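Local coordinates for protein fimbrin (Schizosaccharomyces pombe, PDB 1RT8) that binds actin filaments and crosslinks them through two actin-binding regions, each built of two calponin-homology domains, and takes part in cell polarity and cytokinesis, at residues A[63-71]-A[475-483]; A[48-58]-A[85-96]. One frame throughout, in Å; residues are numbered along the deposited sequence.

Contact 1 of 2, residues A[63-71]-A[475-483]; sequences PDTIDERVL and RLAISIARK
Arg475 lays its guanidinium over Asp64, whose CB sits against one face of the group, offset toward the rim. The chain leaves the helix with CG anti to the backbone N (chi1 -177°) and bends at chi3, which brings the planes of carboxylate and guanidinium to within 24° of parallel. Asp64 OD1 lies 3.9 Å from Arg475 NH1 and well off the guanidinium plane, a long salt bridge of charge alone to which no N-H points. Leu476 turns CB and CD1 to Asp67 OD2, and the same CD1 packs on Val70 CG1 at 3.7 Å. Arg69 fixes the rotation of the Asp67 carboxylate, gripping it side-on with NE and NH2 near the guanidinium plane, while Asp67 OD1 also accepts from Arg69 N in an Asx turn. Ser479 makes the central bond, its OG receiving Asp67 N at 2.9 Å in an almost straight line (174°). Two waters widen this polar patch: one joins Thr65 O, Arg475 O and Ser479 OG, the other donates to Thr65 O and accepts from Arg482 NH1. Ile480 CG1 meets Val70 CG1 at 3.8 Å, so that one valine branch touches Leu476, Ser479 and Ile480. Arg482 runs extended from CG to NE and carries NH1 toward Thr65, its guanidinium floored by Ile478 CG2, while its NH2 bonds Ile488 O. Lys483 NZ comes to Val70 O, a weak and doubtful bond, and the lysine also forms a cation-pi pair with Tyr455. The contact joins the first calponin-homology domain to the fourth: the loop between helices 52-61 and 82-99 lies along helix 467-483, whose other neighbours include helix 442-451 at Leu476 and Ala477 and helix 82-99 at Arg482 and Lys483.

Contact 2 of 2, residues A[48-58]-A[85-96]; sequences CKDGLILSKLI and CIENNNVVINSA
Two asparagine side chains of helix 85-96 hold the turn that leads into helix 52-58. Asn88 ND2 gives a hydrogen bond to Asp50 O at 3.1 Å, nearly along the C=O axis and in its own amide plane, while Asn88 OD1 accepts from Asn72 N. One residue on, Asn89 ND2 reaches Lys49 O, also at 3.1 Å, tilted 32° from the carbonyl plane. Within the turn, Asp50 OD1 takes Leu52 N from above its carboxylate plane in an Asx turn, and Asp50 OD2 pairs with Arg34. Ser55 OG turns back on its own helix, donating to Gly51 O at 2.9 Å, and Ser55 N reaches the same oxygen from the opposite face of its plane. These two helices belong to the all-helical calponin-homology fold of the first domain; the axes of segments 52-58 and 85-96 approach to 9.1 Å at 28°, close to parallel. Packing centres on Val92: both methyls lie against Leu54 CB, and CG2 also touches the oxygens Ser55 OG and Gly51 O. Gly51, the N-cap residue, presses its CA against Asn89 OD1 at 3.1 Å. Farther along, Ile58 CD1 lies 3.6 Å from Val92 O, and at the opposite end Cys85 SG rests on Asp50 CB.

Contact 2 is a buried helix-helix interface within the first calponin-homology domain; contact 1 is partly buried and joins that domain to the fourth. Segment 63-71 lies in the connection between the two helices paired in contact 2, and helix 82-99 serves both, pairing with helix 52-61 in contact 2 and touching Arg482 and Lys483 beside contact 1. Between domains, a serine-to-backbone bond, waters and arginine side chains lie beside a small aliphatic patch at Val70; inside the domain, amide-to-carbonyl bonds and aliphatic packing do the work. Glu68 OE1 makes a salt bridge of 2.7 Å with Lys56 NZ, Asn94 ND2 probably donates to Arg482 O, and Ile66 packs on Ser95.

Contact 1 of 2, residues A[63-71]-A[475-483]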
# COMPACT_ATOMS: atom_id res chain seq x y z
N PRO A 63 -0.73 -9.73 5.36
CA PRO A 63 -0.43 -10.33 6.66
C PRO A 63 0.58 -9.58 7.52
O PRO A 63 1.61 -9.09 7.03
CB PRO A 63 0.06 -11.72 6.28
CG PRO A 63 -0.78 -12.03 5.05
CD PRO A 63 -0.69 -10.74 4.28
N ASP A 64 0.28 -9.48 8.81
CA ASP A 64 1.17 -8.85 9.79
C ASP A 64 1.32 -7.33 9.71
O ASP A 64 2.27 -6.76 10.25
CB ASP A 64 2.57 -9.48 9.72
CG ASP A 64 2.53 -10.99 9.85
OD1 ASP A 64 2.08 -11.48 10.90
OD2 ASP A 64 2.95 -11.67 8.89
N THR A 65 0.38 -6.66 9.04
CA THR A 65 0.47 -5.21 8.94
C THR A 65 0.12 -4.61 10.30
O THR A 65 0.74 -3.65 10.76
CB THR A 65 -0.51 -4.67 7.89
OG1 THR A 65 -0.17 -5.21 6.61
CG2 THR A 65 -0.44 -3.15 7.82
N ILE A 66 -0.87 -5.20 10.95
CA ILE A 66 -1.31 -4.71 12.25
C ILE A 66 -1.15 -5.75 13.36
O ILE A 66 -1.55 -6.90 13.19
CB ILE A 66 -2.80 -4.30 12.20
CG1 ILE A 66 -2.99 -3.20 11.15
CG2 ILE A 66 -3.26 -3.82 13.56
CD1 ILE A 66 -4.45 -2.90 10.85
N ASP A 67 -0.53 -5.34 14.47
CA ASP A 67 -0.37 -6.21 15.64
C ASP A 67 -1.69 -5.96 16.32
O ASP A 67 -1.88 -4.93 16.97
CB ASP A 67 0.77 -5.72 16.55
CG ASP A 67 0.96 -6.61 17.79
OD1 ASP A 67 -0.05 -7.12 18.34
OD2 ASP A 67 2.12 -6.78 18.23
N GLU A 68 -2.62 -6.90 16.17
CA GLU A 68 -3.96 -6.74 16.73
C GLU A 68 -4.04 -6.52 18.23
O GLU A 68 -5.08 -6.09 18.74
CB GLU A 68 -4.83 -7.92 16.30
CG GLU A 68 -4.74 -8.18 14.80
CD GLU A 68 -5.84 -9.11 14.31
OE1 GLU A 68 -6.41 -9.85 15.14
OE2 GLU A 68 -6.12 -9.10 13.09
N ARG A 69 -2.96 -6.77 18.95
CA ARG A 69 -3.00 -6.55 20.39
C ARG A 69 -3.07 -5.06 20.75
O ARG A 69 -3.21 -4.72 21.92
CB ARG A 69 -1.79 -7.18 21.06
CG ARG A 69 -1.76 -8.70 20.94
CD ARG A 69 -0.45 -9.22 21.43
NE ARG A 69 0.66 -8.56 20.76
CZ ARG A 69 1.93 -8.70 21.11
NH1 ARG A 69 2.25 -9.49 22.13
NH2 ARG A 69 2.89 -8.06 20.45
N VAL A 70 -2.98 -4.17 19.75
CA VAL A 70 -3.07 -2.72 20.01
C VAL A 70 -4.52 -2.25 19.89
O VAL A 70 -4.86 -1.15 20.32
CB VAL A 70 -2.22 -1.87 19.01
CG1 VAL A 70 -0.77 -2.32 19.00
CG2 VAL A 70 -2.83 -1.93 17.61
N LEU A 71 -5.37 -3.08 19.30
CA LEU A 71 -6.76 -2.73 19.10
C LEU A 71 -7.63 -2.95 20.32
O LEU A 71 -7.44 -3.92 21.05
CB LEU A 71 -7.35 -3.54 17.94
CG LEU A 71 -6.67 -3.40 16.57
CD1 LEU A 71 -7.18 -4.48 15.64
CD2 LEU A 71 -6.95 -2.01 16.02
N ARG A 475 7.04 -4.61 15.26
CA ARG A 475 5.70 -4.63 14.68
C ARG A 475 4.70 -4.02 15.66
O ARG A 475 3.75 -3.33 15.26
CB ARG A 475 5.30 -6.07 14.35
CG ARG A 475 3.95 -6.20 13.66
CD ARG A 475 3.72 -7.64 13.21
NE ARG A 475 4.68 -8.04 12.19
CZ ARG A 475 5.29 -9.22 12.14
NH1 ARG A 475 5.03 -10.14 13.06
NH2 ARG A 475 6.14 -9.49 11.17
N LEU A 476 4.91 -4.29 16.94
CA LEU A 476 4.04 -3.76 17.99
C LEU A 476 4.26 -2.25 18.07
O LEU A 476 3.31 -1.49 18.18
CB LEU A 476 4.38 -4.40 19.34
CG LEU A 476 3.64 -3.83 20.55
CD1 LEU A 476 2.15 -4.11 20.42
CD2 LEU A 476 4.20 -4.46 21.84
N ALA A 477 5.52 -1.83 18.01
CA ALA A 477 5.85 -0.41 18.08
C ALA A 477 5.21 0.36 16.93
O ALA A 477 4.62 1.42 17.13
CB ALA A 477 7.38 -0.22 18.05
N ILE A 478 5.32 -0.18 15.71
CA ILE A 478 4.73 0.48 14.54
C ILE A 478 3.21 0.62 14.66
O ILE A 478 2.67 1.68 14.34
CB ILE A 478 5.08 -0.27 13.24
CG1 ILE A 478 6.57 -0.09 12.93
CG2 ILE A 478 4.20 0.24 12.09
CD1 ILE A 478 7.07 -0.89 11.75
N SER A 479 2.53 -0.43 15.11
CA SER A 479 1.09 -0.38 15.27
C SER A 479 0.69 0.60 16.38
O SER A 479 -0.36 1.26 16.31
CB SER A 479 0.53 -1.77 15.58
OG SER A 479 0.69 -2.66 14.48
N ILE A 480 1.50 0.70 17.43
CA ILE A 480 1.19 1.62 18.52
C ILE A 480 1.36 3.05 18.02
O ILE A 480 0.57 3.94 18.34
CB ILE A 480 2.13 1.39 19.74
CG1 ILE A 480 1.79 0.06 20.43
CG2 ILE A 480 2.00 2.56 20.72
CD1 ILE A 480 2.68 -0.26 21.63
N ALA A 481 2.40 3.27 17.23
CA ALA A 481 2.66 4.60 16.69
C ALA A 481 1.50 5.00 15.78
O ALA A 481 1.06 6.14 15.78
CB ALA A 481 4.00 4.59 15.91
N ARG A 482 0.98 4.04 15.03
CA ARG A 482 -0.13 4.32 14.14
C ARG A 482 -1.38 4.64 14.95
O ARG A 482 -2.20 5.47 14.53
CB ARG A 482 -0.36 3.16 13.17
CG ARG A 482 0.69 3.16 12.06
CD ARG A 482 0.66 1.92 11.16
NE ARG A 482 1.67 2.04 10.11
CZ ARG A 482 2.15 1.02 9.40
NH1 ARG A 482 1.71 -0.21 9.64
NH2 ARG A 482 3.07 1.24 8.47
N LYS A 483 -1.52 4.00 16.11
CA LYS A 483 -2.68 4.26 16.97
C LYS A 483 -2.61 5.71 17.47
O LYS A 483 -3.64 6.33 17.77
CB LYS A 483 -2.71 3.31 18.18
CG LYS A 483 -3.96 3.47 19.04
CD LYS A 483 -3.78 2.97 20.49
CE LYS A 483 -3.64 1.46 20.58
NZ LYS A 483 -3.89 0.96 21.98
O HOH W 1 -0.09 -1.22 11.52
O HOH W 2 2.91 -3.08 12.82

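Contact 2 of 2, residues A[48-58]-A[85-96]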
# COMPACT_ATOMS: atom_id res chain seq x y z
N CYS A 48 -18.61 -1.39 10.77
CA CYS A 48 -17.25 -0.95 10.47
C CYS A 48 -16.76 0.20 11.34
O CYS A 48 -15.58 0.53 11.32
CB CYS A 48 -17.13 -0.56 9.00
SG CYS A 48 -17.02 -1.96 7.85
N LYS A 49 -17.67 0.78 12.10
CA LYS A 49 -17.36 1.93 12.96
C LYS A 49 -16.26 1.80 14.00
O LYS A 49 -15.57 2.78 14.29
CB LYS A 49 -18.64 2.42 13.65
CG LYS A 49 -19.69 2.97 12.70
CD LYS A 49 -20.90 3.49 13.46
CE LYS A 49 -21.87 4.20 12.53
NZ LYS A 49 -23.02 4.77 13.28
N ASP A 50 -16.09 0.62 14.59
CA ASP A 50 -15.06 0.49 15.61
C ASP A 50 -13.71 0.04 15.09
O ASP A 50 -12.82 -0.30 15.87
CB ASP A 50 -15.52 -0.42 16.77
CG ASP A 50 -15.61 -1.89 16.39
OD1 ASP A 50 -15.24 -2.28 15.26
OD2 ASP A 50 -16.07 -2.68 17.25
N GLY A 51 -13.55 0.04 13.77
CA GLY A 51 -12.29 -0.34 13.15
C GLY A 51 -11.80 -1.78 13.19
O GLY A 51 -10.80 -2.10 12.54
N LEU A 52 -12.47 -2.66 13.93
CA LEU A 52 -12.03 -4.06 14.01
C LEU A 52 -12.11 -4.82 12.68
O LEU A 52 -11.14 -5.46 12.26
CB LEU A 52 -12.81 -4.80 15.10
CG LEU A 52 -12.48 -4.31 16.52
CD1 LEU A 52 -13.39 -4.98 17.54
CD2 LEU A 52 -11.03 -4.61 16.83
N ILE A 53 -13.27 -4.76 12.03
CA ILE A 53 -13.46 -5.44 10.76
C ILE A 53 -12.44 -4.97 9.73
O ILE A 53 -11.83 -5.78 9.04
CB ILE A 53 -14.87 -5.17 10.21
CG1 ILE A 53 -15.90 -5.89 11.08
CG2 ILE A 53 -14.96 -5.62 8.76
CD1 ILE A 53 -17.33 -5.69 10.63
N LEU A 54 -12.26 -3.65 9.64
CA LEU A 54 -11.29 -3.11 8.68
C LEU A 54 -9.87 -3.54 9.00
O LEU A 54 -9.10 -3.87 8.09
CB LEU A 54 -11.39 -1.58 8.64
CG LEU A 54 -12.68 -1.09 8.00
CD1 LEU A 54 -12.81 0.42 8.13
CD2 LEU A 54 -12.70 -1.53 6.54
N SER A 55 -9.51 -3.54 10.28
CA SER A 55 -8.17 -3.95 10.70
C SER A 55 -7.94 -5.40 10.29
O SER A 55 -6.85 -5.77 9.86
CB SER A 55 -7.99 -3.81 12.22
OG SER A 55 -7.92 -2.45 12.61
N LYS A 56 -8.98 -6.22 10.46
CA LYS A 56 -8.91 -7.63 10.08
C LYS A 56 -8.75 -7.77 8.56
O LYS A 56 -7.95 -8.57 8.08
CB LYS A 56 -10.19 -8.36 10.53
CG LYS A 56 -10.35 -8.50 12.04
CD LYS A 56 -9.38 -9.51 12.62
CE LYS A 56 -9.67 -9.79 14.11
NZ LYS A 56 -8.84 -10.92 14.60
N LEU A 57 -9.50 -6.98 7.81
CA LEU A 57 -9.40 -7.04 6.35
C LEU A 57 -7.98 -6.67 5.92
O LEU A 57 -7.40 -7.29 5.01
CB LEU A 57 -10.41 -6.07 5.72
CG LEU A 57 -10.50 -6.08 4.20
CD1 LEU A 57 -10.95 -7.46 3.72
CD2 LEU A 57 -11.47 -5.02 3.74
N ILE A 58 -7.40 -5.68 6.59
CA ILE A 58 -6.04 -5.26 6.29
C ILE A 58 -5.02 -6.38 6.49
O ILE A 58 -4.10 -6.54 5.67
CB ILE A 58 -5.65 -4.07 7.17
CG1 ILE A 58 -6.41 -2.83 6.70
CG2 ILE A 58 -4.12 -3.88 7.16
CD1 ILE A 58 -6.13 -1.60 7.51
N CYS A 85 -12.98 3.74 19.50
CA CYS A 85 -13.18 3.55 18.07
C CYS A 85 -12.18 4.42 17.28
O CYS A 85 -11.67 4.01 16.23
CB CYS A 85 -14.60 3.92 17.66
SG CYS A 85 -15.91 2.78 18.21
N ILE A 86 -11.92 5.63 17.78
CA ILE A 86 -10.99 6.53 17.11
C ILE A 86 -9.57 5.97 17.13
O ILE A 86 -8.87 5.99 16.11
CB ILE A 86 -10.97 7.93 17.76
CG1 ILE A 86 -12.29 8.65 17.48
CG2 ILE A 86 -9.80 8.74 17.22
CD1 ILE A 86 -12.58 8.89 16.00
N GLU A 87 -9.14 5.45 18.29
CA GLU A 87 -7.82 4.86 18.43
C GLU A 87 -7.69 3.73 17.41
O GLU A 87 -6.72 3.65 16.66
CB GLU A 87 -7.60 4.29 19.84
CG GLU A 87 -7.64 5.35 20.96
CD GLU A 87 -7.45 4.74 22.34
OE1 GLU A 87 -8.12 3.74 22.66
OE2 GLU A 87 -6.64 5.27 23.12
N ASN A 88 -8.68 2.84 17.39
CA ASN A 88 -8.67 1.73 16.45
C ASN A 88 -8.66 2.25 15.01
O ASN A 88 -7.94 1.74 14.15
CB ASN A 88 -9.91 0.84 16.65
CG ASN A 88 -9.79 -0.07 17.86
OD1 ASN A 88 -8.80 -0.03 18.59
ND2 ASN A 88 -10.80 -0.91 18.08
N ASN A 89 -9.47 3.27 14.73
CA ASN A 89 -9.52 3.81 13.38
C ASN A 89 -8.23 4.48 12.96
O ASN A 89 -7.92 4.52 11.77
CB ASN A 89 -10.73 4.73 13.23
CG ASN A 89 -12.05 3.96 13.23
OD1 ASN A 89 -12.07 2.77 12.91
ND2 ASN A 89 -13.13 4.62 13.58
N ASN A 90 -7.47 4.99 13.92
CA ASN A 90 -6.18 5.60 13.59
C ASN A 90 -5.27 4.50 13.06
O ASN A 90 -4.51 4.71 12.10
CB ASN A 90 -5.55 6.23 14.84
CG ASN A 90 -6.15 7.57 15.19
OD1 ASN A 90 -6.86 8.16 14.40
ND2 ASN A 90 -5.85 8.05 16.39
N VAL A 91 -5.33 3.33 13.70
CA VAL A 91 -4.52 2.18 13.29
C VAL A 91 -4.91 1.74 11.87
O VAL A 91 -4.04 1.44 11.05
CB VAL A 91 -4.73 0.98 14.25
CG1 VAL A 91 -4.01 -0.24 13.70
CG2 VAL A 91 -4.20 1.32 15.63
N VAL A 92 -6.21 1.70 11.60
CA VAL A 92 -6.72 1.33 10.28
C VAL A 92 -6.22 2.31 9.22
O VAL A 92 -5.56 1.92 8.25
CB VAL A 92 -8.27 1.33 10.26
CG1 VAL A 92 -8.80 1.33 8.83
CG2 VAL A 92 -8.79 0.10 11.01
N ILE A 93 -6.53 3.59 9.42
CA ILE A 93 -6.17 4.64 8.48
C ILE A 93 -4.68 4.72 8.18
O ILE A 93 -4.27 4.74 7.02
CB ILE A 93 -6.63 6.03 8.99
CG1 ILE A 93 -8.16 6.13 8.96
CG2 ILE A 93 -5.97 7.14 8.15
CD1 ILE A 93 -8.76 6.02 7.60
N ASN A 94 -3.86 4.78 9.21
CA ASN A 94 -2.42 4.90 9.02
C ASN A 94 -1.73 3.65 8.50
O ASN A 94 -0.65 3.75 7.90
CB ASN A 94 -1.78 5.39 10.31
CG ASN A 94 -2.25 6.79 10.66
OD1 ASN A 94 -2.28 7.66 9.79
ND2 ASN A 94 -2.65 7.01 11.90
N SER A 95 -2.34 2.49 8.70
CA SER A 95 -1.77 1.26 8.18
C SER A 95 -2.06 1.28 6.67
O SER A 95 -1.19 1.02 5.85
CB SER A 95 -2.43 0.03 8.82
OG SER A 95 -2.09 -0.10 10.18
N ALA A 96 -3.31 1.59 6.33
CA ALA A 96 -3.74 1.63 4.94
C ALA A 96 -2.83 2.54 4.11
O ALA A 96 -2.49 2.21 2.98
CB ALA A 96 -5.19 2.11 4.85